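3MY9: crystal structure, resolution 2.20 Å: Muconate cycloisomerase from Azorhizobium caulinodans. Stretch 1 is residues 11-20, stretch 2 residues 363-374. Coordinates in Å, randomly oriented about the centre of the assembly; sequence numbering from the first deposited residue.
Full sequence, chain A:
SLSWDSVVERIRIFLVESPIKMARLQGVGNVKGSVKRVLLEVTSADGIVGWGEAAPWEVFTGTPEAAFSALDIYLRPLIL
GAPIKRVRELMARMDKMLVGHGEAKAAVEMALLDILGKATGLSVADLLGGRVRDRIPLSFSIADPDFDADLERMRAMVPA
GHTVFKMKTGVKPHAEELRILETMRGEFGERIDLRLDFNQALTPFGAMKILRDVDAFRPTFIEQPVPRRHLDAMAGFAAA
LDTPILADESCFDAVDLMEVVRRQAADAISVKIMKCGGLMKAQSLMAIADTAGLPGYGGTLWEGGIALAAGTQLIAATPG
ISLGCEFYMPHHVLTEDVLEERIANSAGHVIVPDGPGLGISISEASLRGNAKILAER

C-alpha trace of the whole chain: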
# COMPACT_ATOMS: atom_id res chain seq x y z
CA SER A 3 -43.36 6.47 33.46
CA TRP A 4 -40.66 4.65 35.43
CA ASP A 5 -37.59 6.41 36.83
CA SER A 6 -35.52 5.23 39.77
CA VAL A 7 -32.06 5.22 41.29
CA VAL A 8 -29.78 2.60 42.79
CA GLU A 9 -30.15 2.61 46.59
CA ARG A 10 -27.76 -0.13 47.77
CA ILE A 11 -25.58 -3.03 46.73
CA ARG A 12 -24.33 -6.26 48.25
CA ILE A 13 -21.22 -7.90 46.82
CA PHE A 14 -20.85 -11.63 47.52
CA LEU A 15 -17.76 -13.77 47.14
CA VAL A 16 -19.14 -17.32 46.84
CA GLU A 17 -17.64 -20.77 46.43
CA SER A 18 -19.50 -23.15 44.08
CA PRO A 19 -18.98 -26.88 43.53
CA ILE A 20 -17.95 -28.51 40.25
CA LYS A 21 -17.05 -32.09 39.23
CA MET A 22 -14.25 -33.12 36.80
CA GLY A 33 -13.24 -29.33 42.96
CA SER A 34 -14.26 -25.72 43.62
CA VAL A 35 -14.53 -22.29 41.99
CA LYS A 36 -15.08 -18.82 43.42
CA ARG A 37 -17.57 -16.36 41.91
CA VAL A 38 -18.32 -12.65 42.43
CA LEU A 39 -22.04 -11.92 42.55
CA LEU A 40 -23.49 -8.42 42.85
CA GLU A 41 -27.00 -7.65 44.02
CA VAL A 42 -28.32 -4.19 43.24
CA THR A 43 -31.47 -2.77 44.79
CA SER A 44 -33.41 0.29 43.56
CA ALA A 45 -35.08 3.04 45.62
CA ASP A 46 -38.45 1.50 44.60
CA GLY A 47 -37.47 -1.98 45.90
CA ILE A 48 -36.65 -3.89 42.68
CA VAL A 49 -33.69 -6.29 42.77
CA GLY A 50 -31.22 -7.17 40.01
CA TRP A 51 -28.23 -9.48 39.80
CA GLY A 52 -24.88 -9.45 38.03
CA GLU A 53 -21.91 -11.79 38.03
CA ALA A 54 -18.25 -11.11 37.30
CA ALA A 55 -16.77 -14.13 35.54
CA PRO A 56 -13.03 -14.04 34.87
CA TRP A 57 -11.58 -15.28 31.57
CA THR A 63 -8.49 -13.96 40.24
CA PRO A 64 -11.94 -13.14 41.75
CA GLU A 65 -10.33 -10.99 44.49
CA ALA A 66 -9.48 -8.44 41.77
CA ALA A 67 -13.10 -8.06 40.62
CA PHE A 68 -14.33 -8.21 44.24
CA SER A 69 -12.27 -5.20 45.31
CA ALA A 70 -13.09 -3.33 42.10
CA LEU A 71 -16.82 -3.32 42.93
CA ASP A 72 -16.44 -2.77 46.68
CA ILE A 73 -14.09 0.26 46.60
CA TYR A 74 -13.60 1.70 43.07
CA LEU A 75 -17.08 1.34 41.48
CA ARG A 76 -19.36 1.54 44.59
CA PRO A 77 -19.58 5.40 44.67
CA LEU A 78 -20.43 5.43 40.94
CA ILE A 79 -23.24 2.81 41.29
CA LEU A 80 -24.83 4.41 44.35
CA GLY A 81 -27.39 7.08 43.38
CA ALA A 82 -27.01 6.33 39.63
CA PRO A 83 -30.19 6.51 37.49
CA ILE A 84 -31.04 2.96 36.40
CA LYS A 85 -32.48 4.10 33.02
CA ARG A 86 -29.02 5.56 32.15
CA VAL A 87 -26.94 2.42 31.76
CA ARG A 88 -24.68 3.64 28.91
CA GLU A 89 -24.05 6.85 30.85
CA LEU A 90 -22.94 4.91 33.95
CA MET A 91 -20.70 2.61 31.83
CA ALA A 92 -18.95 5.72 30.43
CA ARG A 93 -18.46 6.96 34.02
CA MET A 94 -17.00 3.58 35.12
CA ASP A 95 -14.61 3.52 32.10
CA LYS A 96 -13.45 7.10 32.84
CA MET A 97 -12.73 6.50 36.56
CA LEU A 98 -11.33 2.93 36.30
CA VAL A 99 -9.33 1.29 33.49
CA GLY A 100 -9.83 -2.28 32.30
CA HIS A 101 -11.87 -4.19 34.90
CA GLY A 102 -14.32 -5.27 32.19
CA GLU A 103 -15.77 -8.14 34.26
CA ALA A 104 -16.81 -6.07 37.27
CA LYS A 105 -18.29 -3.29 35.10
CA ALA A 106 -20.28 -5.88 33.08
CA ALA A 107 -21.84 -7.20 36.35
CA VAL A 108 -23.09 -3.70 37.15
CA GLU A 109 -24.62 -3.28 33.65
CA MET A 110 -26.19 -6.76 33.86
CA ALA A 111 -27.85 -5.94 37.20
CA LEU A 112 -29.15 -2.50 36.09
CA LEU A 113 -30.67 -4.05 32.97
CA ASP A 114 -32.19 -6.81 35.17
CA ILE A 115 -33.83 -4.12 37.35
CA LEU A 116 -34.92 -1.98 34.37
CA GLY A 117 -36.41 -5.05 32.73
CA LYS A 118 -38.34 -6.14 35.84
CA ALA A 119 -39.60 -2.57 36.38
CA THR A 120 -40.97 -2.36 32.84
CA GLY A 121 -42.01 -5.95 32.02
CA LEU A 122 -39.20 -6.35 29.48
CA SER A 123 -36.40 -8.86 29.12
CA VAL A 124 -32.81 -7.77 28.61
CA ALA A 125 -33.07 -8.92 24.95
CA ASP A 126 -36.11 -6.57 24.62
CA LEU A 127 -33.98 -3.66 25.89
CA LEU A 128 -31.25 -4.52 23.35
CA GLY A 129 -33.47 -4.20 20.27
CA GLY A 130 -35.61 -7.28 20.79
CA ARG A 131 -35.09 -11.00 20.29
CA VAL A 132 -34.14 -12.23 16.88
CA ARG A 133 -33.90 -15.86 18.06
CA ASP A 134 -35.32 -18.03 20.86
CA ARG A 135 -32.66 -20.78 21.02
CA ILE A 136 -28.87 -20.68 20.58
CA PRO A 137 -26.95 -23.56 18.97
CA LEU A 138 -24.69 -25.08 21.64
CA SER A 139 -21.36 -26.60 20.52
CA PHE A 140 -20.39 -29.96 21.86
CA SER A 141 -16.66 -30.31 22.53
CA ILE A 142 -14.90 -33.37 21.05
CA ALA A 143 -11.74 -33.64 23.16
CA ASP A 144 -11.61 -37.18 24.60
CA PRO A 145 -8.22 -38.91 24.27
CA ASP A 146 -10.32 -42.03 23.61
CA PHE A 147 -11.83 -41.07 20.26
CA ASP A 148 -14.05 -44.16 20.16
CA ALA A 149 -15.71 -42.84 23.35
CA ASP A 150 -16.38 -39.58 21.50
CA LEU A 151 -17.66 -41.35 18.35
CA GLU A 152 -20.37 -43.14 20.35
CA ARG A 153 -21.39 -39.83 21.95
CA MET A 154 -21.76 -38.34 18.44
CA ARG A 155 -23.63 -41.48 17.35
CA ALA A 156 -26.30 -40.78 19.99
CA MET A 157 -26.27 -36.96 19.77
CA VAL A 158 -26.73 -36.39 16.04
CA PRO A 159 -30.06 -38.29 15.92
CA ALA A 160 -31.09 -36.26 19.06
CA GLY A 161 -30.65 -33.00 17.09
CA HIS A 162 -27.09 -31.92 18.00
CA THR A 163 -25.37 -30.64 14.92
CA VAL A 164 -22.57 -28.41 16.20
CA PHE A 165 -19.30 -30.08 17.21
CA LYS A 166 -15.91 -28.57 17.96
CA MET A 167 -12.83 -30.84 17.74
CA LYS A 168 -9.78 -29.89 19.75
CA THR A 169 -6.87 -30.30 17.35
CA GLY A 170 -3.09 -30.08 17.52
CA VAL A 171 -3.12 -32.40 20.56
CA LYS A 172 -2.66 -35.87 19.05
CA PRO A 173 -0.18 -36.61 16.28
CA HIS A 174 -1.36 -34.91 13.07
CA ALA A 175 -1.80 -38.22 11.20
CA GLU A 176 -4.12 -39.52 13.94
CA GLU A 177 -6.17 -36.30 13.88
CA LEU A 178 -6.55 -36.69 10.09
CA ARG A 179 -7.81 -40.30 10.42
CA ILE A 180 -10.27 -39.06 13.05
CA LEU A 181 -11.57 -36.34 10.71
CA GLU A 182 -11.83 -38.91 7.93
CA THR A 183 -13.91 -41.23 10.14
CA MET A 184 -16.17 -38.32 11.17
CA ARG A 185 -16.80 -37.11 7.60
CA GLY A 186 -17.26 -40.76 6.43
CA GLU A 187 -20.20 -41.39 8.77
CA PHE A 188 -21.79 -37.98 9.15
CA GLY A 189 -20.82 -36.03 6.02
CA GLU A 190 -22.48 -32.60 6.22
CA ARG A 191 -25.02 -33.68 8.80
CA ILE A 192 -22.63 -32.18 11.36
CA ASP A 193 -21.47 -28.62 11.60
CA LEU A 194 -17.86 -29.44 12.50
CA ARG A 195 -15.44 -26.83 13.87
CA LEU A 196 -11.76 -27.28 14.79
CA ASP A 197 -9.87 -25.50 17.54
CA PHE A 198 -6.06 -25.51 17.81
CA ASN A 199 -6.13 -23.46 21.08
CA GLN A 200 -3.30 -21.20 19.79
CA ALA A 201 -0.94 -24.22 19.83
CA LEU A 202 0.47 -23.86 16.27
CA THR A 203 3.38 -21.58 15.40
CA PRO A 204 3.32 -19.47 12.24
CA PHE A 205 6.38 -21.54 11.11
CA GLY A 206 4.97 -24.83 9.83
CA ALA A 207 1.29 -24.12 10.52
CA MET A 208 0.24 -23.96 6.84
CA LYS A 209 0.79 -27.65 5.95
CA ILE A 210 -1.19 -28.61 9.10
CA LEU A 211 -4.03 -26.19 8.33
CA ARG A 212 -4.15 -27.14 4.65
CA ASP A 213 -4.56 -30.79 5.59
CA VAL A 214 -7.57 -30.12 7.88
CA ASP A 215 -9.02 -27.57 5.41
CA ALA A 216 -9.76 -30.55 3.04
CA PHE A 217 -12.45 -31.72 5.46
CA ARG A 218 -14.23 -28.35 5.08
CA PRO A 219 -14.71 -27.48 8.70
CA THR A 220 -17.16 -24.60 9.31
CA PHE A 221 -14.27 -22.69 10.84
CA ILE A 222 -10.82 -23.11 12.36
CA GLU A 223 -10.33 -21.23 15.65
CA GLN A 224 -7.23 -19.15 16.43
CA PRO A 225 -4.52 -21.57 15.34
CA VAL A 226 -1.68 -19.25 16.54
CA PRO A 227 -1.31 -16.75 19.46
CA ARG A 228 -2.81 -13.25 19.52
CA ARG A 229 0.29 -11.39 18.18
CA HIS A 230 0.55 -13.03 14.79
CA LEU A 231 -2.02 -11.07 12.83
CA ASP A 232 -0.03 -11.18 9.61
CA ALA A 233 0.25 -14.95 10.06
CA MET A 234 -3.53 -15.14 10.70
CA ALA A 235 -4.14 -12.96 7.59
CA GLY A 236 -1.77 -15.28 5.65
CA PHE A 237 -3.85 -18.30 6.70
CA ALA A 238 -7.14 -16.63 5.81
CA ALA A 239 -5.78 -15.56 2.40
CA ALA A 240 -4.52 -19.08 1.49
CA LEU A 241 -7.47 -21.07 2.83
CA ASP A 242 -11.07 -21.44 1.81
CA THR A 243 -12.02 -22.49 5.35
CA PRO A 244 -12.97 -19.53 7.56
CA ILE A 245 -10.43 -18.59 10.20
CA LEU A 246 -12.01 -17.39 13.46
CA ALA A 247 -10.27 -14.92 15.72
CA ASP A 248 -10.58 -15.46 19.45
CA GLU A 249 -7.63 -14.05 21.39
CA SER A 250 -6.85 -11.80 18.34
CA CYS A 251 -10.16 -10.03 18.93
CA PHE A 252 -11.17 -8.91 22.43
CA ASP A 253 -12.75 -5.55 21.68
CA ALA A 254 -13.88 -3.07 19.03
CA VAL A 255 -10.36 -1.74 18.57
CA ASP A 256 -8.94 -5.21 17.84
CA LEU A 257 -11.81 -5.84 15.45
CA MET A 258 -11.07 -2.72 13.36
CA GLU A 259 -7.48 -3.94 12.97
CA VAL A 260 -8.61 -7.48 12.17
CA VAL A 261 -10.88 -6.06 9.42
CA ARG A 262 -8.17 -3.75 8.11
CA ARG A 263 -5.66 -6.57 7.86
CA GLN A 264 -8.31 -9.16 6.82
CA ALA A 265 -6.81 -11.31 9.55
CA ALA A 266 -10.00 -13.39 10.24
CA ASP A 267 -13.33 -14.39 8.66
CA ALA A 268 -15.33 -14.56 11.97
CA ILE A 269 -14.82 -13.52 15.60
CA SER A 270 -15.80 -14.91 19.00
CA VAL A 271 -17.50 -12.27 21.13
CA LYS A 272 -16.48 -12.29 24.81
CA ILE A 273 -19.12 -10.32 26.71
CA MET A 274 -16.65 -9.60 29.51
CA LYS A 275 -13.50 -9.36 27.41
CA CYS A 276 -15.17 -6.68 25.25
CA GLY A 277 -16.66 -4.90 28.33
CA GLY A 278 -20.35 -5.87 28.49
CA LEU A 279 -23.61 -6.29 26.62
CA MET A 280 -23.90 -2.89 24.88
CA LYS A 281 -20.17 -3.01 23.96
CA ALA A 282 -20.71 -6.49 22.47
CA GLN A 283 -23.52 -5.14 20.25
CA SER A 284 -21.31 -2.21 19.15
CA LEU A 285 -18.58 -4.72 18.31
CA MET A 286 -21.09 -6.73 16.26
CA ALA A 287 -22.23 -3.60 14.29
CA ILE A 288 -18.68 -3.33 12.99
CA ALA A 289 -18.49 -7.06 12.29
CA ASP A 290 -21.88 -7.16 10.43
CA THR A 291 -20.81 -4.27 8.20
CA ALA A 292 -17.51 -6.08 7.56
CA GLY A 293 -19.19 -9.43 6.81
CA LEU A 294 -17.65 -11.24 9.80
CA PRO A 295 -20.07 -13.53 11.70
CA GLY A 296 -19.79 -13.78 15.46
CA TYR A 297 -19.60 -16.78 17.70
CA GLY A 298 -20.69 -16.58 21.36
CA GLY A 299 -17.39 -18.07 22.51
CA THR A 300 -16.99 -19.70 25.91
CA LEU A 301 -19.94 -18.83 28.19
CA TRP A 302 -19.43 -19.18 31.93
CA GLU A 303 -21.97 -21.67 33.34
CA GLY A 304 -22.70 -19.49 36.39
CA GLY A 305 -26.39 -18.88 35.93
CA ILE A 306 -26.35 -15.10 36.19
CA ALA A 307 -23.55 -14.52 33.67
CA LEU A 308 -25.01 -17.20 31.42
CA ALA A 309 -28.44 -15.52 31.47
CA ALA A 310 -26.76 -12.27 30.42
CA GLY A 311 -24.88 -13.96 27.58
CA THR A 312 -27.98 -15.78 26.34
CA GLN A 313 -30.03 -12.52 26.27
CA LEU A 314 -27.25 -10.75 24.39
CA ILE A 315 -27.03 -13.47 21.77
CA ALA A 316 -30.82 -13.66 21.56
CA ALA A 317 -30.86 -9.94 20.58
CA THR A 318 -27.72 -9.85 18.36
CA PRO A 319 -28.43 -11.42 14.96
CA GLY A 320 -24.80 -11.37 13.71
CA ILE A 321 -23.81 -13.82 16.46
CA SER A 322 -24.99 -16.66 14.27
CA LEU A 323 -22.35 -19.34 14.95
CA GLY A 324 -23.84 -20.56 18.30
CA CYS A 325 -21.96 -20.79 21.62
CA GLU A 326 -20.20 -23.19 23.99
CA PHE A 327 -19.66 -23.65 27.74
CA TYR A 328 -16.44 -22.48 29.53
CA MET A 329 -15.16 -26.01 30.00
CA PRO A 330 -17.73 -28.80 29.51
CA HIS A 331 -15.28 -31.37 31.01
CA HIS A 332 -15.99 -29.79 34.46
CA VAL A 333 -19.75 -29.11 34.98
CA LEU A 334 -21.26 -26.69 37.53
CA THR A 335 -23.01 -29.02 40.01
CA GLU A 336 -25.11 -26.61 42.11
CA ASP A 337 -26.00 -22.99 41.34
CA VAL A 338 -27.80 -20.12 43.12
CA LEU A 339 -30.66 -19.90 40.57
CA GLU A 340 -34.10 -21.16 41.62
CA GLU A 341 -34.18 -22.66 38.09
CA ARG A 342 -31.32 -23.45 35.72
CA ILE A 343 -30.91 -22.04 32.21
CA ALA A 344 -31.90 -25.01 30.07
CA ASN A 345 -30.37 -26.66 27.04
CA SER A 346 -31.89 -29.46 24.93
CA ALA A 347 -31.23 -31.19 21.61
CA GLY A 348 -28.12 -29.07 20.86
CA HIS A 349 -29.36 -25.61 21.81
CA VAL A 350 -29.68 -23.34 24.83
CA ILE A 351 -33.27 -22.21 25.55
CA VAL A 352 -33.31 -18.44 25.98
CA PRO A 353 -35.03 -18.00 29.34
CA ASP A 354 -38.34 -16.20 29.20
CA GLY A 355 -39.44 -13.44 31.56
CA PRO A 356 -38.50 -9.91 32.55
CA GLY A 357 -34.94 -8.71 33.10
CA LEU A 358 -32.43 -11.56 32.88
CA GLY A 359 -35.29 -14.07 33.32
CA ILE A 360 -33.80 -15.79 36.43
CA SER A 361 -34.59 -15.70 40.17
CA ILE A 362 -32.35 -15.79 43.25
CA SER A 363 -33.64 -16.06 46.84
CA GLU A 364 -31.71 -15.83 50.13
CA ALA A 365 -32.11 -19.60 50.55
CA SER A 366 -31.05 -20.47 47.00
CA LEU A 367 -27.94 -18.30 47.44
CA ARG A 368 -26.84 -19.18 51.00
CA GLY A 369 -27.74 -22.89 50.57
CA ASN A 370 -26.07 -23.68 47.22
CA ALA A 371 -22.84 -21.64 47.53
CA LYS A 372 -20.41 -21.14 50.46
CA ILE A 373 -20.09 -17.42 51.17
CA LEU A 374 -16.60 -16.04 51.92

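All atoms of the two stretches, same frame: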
# COMPACT_ATOMS: atom_id res chain seq x y z
N ILE A 11 -26.08 -1.78 47.28
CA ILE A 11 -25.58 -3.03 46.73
C ILE A 11 -25.09 -3.96 47.83
O ILE A 11 -24.83 -3.53 48.96
CB ILE A 11 -24.45 -2.81 45.69
CG1 ILE A 11 -23.20 -2.23 46.34
CG2 ILE A 11 -24.95 -1.91 44.55
CD1 ILE A 11 -22.05 -2.03 45.36
N ARG A 12 -25.04 -5.24 47.49
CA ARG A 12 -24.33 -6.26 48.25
C ARG A 12 -23.43 -7.00 47.27
O ARG A 12 -23.89 -7.43 46.21
CB ARG A 12 -25.30 -7.26 48.88
CG ARG A 12 -26.41 -6.67 49.73
CD ARG A 12 -26.88 -7.70 50.73
NE ARG A 12 -28.26 -7.48 51.19
CZ ARG A 12 -29.32 -8.23 50.86
NH1 ARG A 12 -29.21 -9.29 50.05
NH2 ARG A 12 -30.51 -7.92 51.36
N ILE A 13 -22.16 -7.13 47.62
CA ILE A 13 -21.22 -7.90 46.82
C ILE A 13 -20.93 -9.19 47.59
O ILE A 13 -20.63 -9.15 48.79
CB ILE A 13 -19.91 -7.12 46.60
CG1 ILE A 13 -20.20 -5.76 45.96
CG2 ILE A 13 -18.95 -7.93 45.72
CD1 ILE A 13 -19.08 -4.75 46.14
N PHE A 14 -21.06 -10.32 46.90
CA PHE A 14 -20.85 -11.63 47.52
C PHE A 14 -19.71 -12.36 46.83
O PHE A 14 -19.70 -12.50 45.60
CB PHE A 14 -22.10 -12.50 47.39
CG PHE A 14 -23.29 -11.96 48.11
CD1 PHE A 14 -23.57 -12.36 49.41
CD2 PHE A 14 -24.15 -11.06 47.50
CE1 PHE A 14 -24.68 -11.88 50.08
CE2 PHE A 14 -25.26 -10.57 48.17
CZ PHE A 14 -25.53 -10.99 49.45
N LEU A 15 -18.74 -12.81 47.62
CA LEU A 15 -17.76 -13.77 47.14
C LEU A 15 -18.31 -15.13 47.55
O LEU A 15 -18.49 -15.38 48.75
CB LEU A 15 -16.37 -13.52 47.75
CG LEU A 15 -15.17 -14.16 47.03
CD1 LEU A 15 -13.84 -13.80 47.71
CD2 LEU A 15 -15.33 -15.67 46.97
N VAL A 16 -18.59 -15.99 46.57
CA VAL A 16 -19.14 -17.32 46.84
C VAL A 16 -18.24 -18.41 46.29
O VAL A 16 -17.52 -18.20 45.31
CB VAL A 16 -20.55 -17.52 46.22
CG1 VAL A 16 -21.52 -16.52 46.78
CG2 VAL A 16 -20.49 -17.42 44.71
N GLU A 17 -18.30 -19.57 46.93
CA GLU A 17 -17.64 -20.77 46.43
C GLU A 17 -18.76 -21.64 45.85
O GLU A 17 -19.83 -21.73 46.44
CB GLU A 17 -16.93 -21.50 47.58
CG GLU A 17 -15.61 -22.15 47.19
CD GLU A 17 -15.06 -23.11 48.25
OE1 GLU A 17 -14.03 -23.77 47.99
OE2 GLU A 17 -15.65 -23.21 49.35
N SER A 18 -18.52 -22.26 44.70
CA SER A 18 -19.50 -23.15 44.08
C SER A 18 -18.85 -24.47 43.69
O SER A 18 -17.70 -24.49 43.26
CB SER A 18 -20.12 -22.49 42.84
OG SER A 18 -21.00 -21.45 43.22
N PRO A 19 -19.59 -25.59 43.83
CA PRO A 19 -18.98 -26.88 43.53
C PRO A 19 -19.04 -27.23 42.05
O PRO A 19 -19.99 -26.88 41.35
CB PRO A 19 -19.80 -27.87 44.37
CG PRO A 19 -21.12 -27.21 44.61
CD PRO A 19 -21.00 -25.74 44.25
N ILE A 20 -17.99 -27.92 41.58
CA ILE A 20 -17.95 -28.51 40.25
C ILE A 20 -17.54 -29.99 40.38
O ILE A 20 -17.23 -30.45 41.47
CB ILE A 20 -16.97 -27.76 39.33
CG1 ILE A 20 -15.57 -27.65 39.96
CG2 ILE A 20 -17.49 -26.37 39.02
CD1 ILE A 20 -14.50 -27.17 38.99
N SER A 363 -33.18 -16.33 45.47
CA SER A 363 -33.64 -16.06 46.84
C SER A 363 -32.48 -16.14 47.84
O SER A 363 -31.38 -16.60 47.49
CB SER A 363 -34.74 -17.06 47.24
OG SER A 363 -34.27 -18.41 47.20
N GLU A 364 -32.72 -15.70 49.07
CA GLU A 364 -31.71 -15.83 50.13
C GLU A 364 -31.33 -17.29 50.33
O GLU A 364 -30.15 -17.63 50.42
CB GLU A 364 -32.20 -15.23 51.47
CG GLU A 364 -32.15 -13.70 51.53
CD GLU A 364 -30.73 -13.14 51.46
OE1 GLU A 364 -29.98 -13.28 52.45
OE2 GLU A 364 -30.38 -12.55 50.42
N ALA A 365 -32.33 -18.17 50.36
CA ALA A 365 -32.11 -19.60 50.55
C ALA A 365 -31.32 -20.20 49.41
O ALA A 365 -30.33 -20.91 49.64
CB ALA A 365 -33.43 -20.33 50.72
N SER A 366 -31.73 -19.91 48.17
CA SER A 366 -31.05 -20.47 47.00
C SER A 366 -29.58 -20.07 47.00
O SER A 366 -28.71 -20.89 46.69
CB SER A 366 -31.72 -20.03 45.68
OG SER A 366 -31.32 -18.73 45.30
N LEU A 367 -29.30 -18.82 47.38
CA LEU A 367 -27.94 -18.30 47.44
C LEU A 367 -27.12 -18.89 48.58
O LEU A 367 -26.05 -19.46 48.35
CB LEU A 367 -27.95 -16.77 47.56
CG LEU A 367 -26.58 -16.09 47.74
CD1 LEU A 367 -25.53 -16.66 46.79
CD2 LEU A 367 -26.71 -14.59 47.55
N ARG A 368 -27.61 -18.77 49.81
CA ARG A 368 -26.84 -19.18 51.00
C ARG A 368 -26.89 -20.69 51.27
O ARG A 368 -26.29 -21.17 52.24
CB ARG A 368 -27.31 -18.42 52.25
CG ARG A 368 -27.08 -16.91 52.18
CD ARG A 368 -27.39 -16.24 53.52
NE ARG A 368 -27.48 -14.78 53.37
CZ ARG A 368 -26.48 -13.92 53.57
NH1 ARG A 368 -25.27 -14.33 53.93
NH2 ARG A 368 -26.70 -12.62 53.39
N GLY A 369 -27.61 -21.44 50.42
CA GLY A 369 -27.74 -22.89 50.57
C GLY A 369 -27.16 -23.69 49.42
O GLY A 369 -27.14 -24.92 49.49
N ASN A 370 -26.72 -23.02 48.36
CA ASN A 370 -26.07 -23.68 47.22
C ASN A 370 -24.65 -23.18 46.92
O ASN A 370 -23.96 -23.76 46.11
CB ASN A 370 -26.95 -23.60 45.98
CG ASN A 370 -28.28 -24.32 46.16
OD1 ASN A 370 -28.35 -25.39 46.77
ND2 ASN A 370 -29.36 -23.72 45.66
N ALA A 371 -24.22 -22.12 47.61
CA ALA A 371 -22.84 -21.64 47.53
C ALA A 371 -22.33 -21.27 48.93
O ALA A 371 -23.10 -20.77 49.76
CB ALA A 371 -22.76 -20.45 46.61
N LYS A 372 -21.04 -21.50 49.18
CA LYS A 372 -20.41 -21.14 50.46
C LYS A 372 -19.83 -19.73 50.40
O LYS A 372 -18.91 -19.46 49.63
CB LYS A 372 -19.31 -22.14 50.84
CG LYS A 372 -19.82 -23.51 51.32
CD LYS A 372 -18.74 -24.30 52.05
CE LYS A 372 -19.21 -25.71 52.39
NZ LYS A 372 -18.38 -26.36 53.45
N ILE A 373 -20.38 -18.85 51.23
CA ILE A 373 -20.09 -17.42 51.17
C ILE A 373 -18.85 -17.02 51.97
O ILE A 373 -18.85 -17.10 53.21
CB ILE A 373 -21.27 -16.61 51.75
CG1 ILE A 373 -22.54 -16.87 50.94
CG2 ILE A 373 -20.96 -15.12 51.79
CD1 ILE A 373 -23.75 -16.21 51.55
N LEU A 374 -17.81 -16.56 51.27
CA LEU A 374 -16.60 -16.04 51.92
C LEU A 374 -16.71 -14.56 52.37
O LEU A 374 -17.34 -13.71 51.70
CB LEU A 374 -15.38 -16.25 51.01

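The apolar centre of this contact lies where the strand of residues 11-18 passes alongside the helix that begins at E364. The strand axis comes within 9.3 Å of the helix axis at an angle of 61°, close enough for side chains to fill the gap. L367 points from the helix toward the strand, and with chi1 t and chi2 p its methyl CD2 sits squarely over one face of the F14 ring, 4.1 Å from the ring centroid and only 3° off the normal. This is a CH-pi contact: a slightly positive methyl group rests on the electron-rich face, and a branched leucine can supply such a methyl while still touching other neighbours. The second methyl does so, L367 CD1 lying 4.0 Å from V16 CG1. F14 and L367 are both buried, as their wholly hydrocarbon side chains favour.

V16 extends this apolar patch. Its CB approaches A371 CB at 3.7 Å, and its CG1 lies 4.3 Å from I373 CG1, while I373 CD1 reaches to 4.4 Å from F14 CD1. The small A371 suits a tight place: its CB points toward the strand and is already 3.2 Å from E17 O and 3.9 Å from S18 OG.

Beyond the helix the chain straightens and pairs with the strand in antiparallel fashion. V16 and I373 form a non-hydrogen-bonded pair, their CA atoms 4.4 Å apart and their side chains on the same face of the sheet, the one that carries the apolar patch. E17 and K372 form the next, hydrogen-bonded pair: E17 N donates to K372 O at 2.8 Å, and K372 N donates to E17 O at 3.0 Å. On the other side of the V16-I373 pair, L374 N donates to L15 O at 2.9 Å. Two longer CA-H...O contacts supplement these bonds, I373 CA to L15 O and V16 CA to K372 O, both 3.5 Å. The three hydrogen bonds use main-chain groups, so the pairing itself does not depend on a particular side chain. L15 CD2 also packs 4.1 Å from L374 CB, the last side-chain atom modelled in L374.

On the face opposite V16 and I373, E17 and K372 meet through their aliphatic bases, CB to CB at 4.1 Å. The lysine's end then leads away from the strand, which suits a charged amine at an exposed position.

The outer polar edge is built from R12, E364 and R368. The CA-to-CB bond of E364 points sideways to the strand, but the end of the side chain comes nearer, where E364 OE2 forms a long salt bridge with R12 NH1 at 3.5 Å. E364 OE1 accepts from R368 NE at 3.1 Å in a salt bridge one helical turn along, so one carboxylate links two arginines. R368 NH2 also approaches the edge of the F14 ring, 3.9 Å from F14 CE1. Long, flexible charged side chains suit this border because they can reach across it while their charged ends stay near solvent.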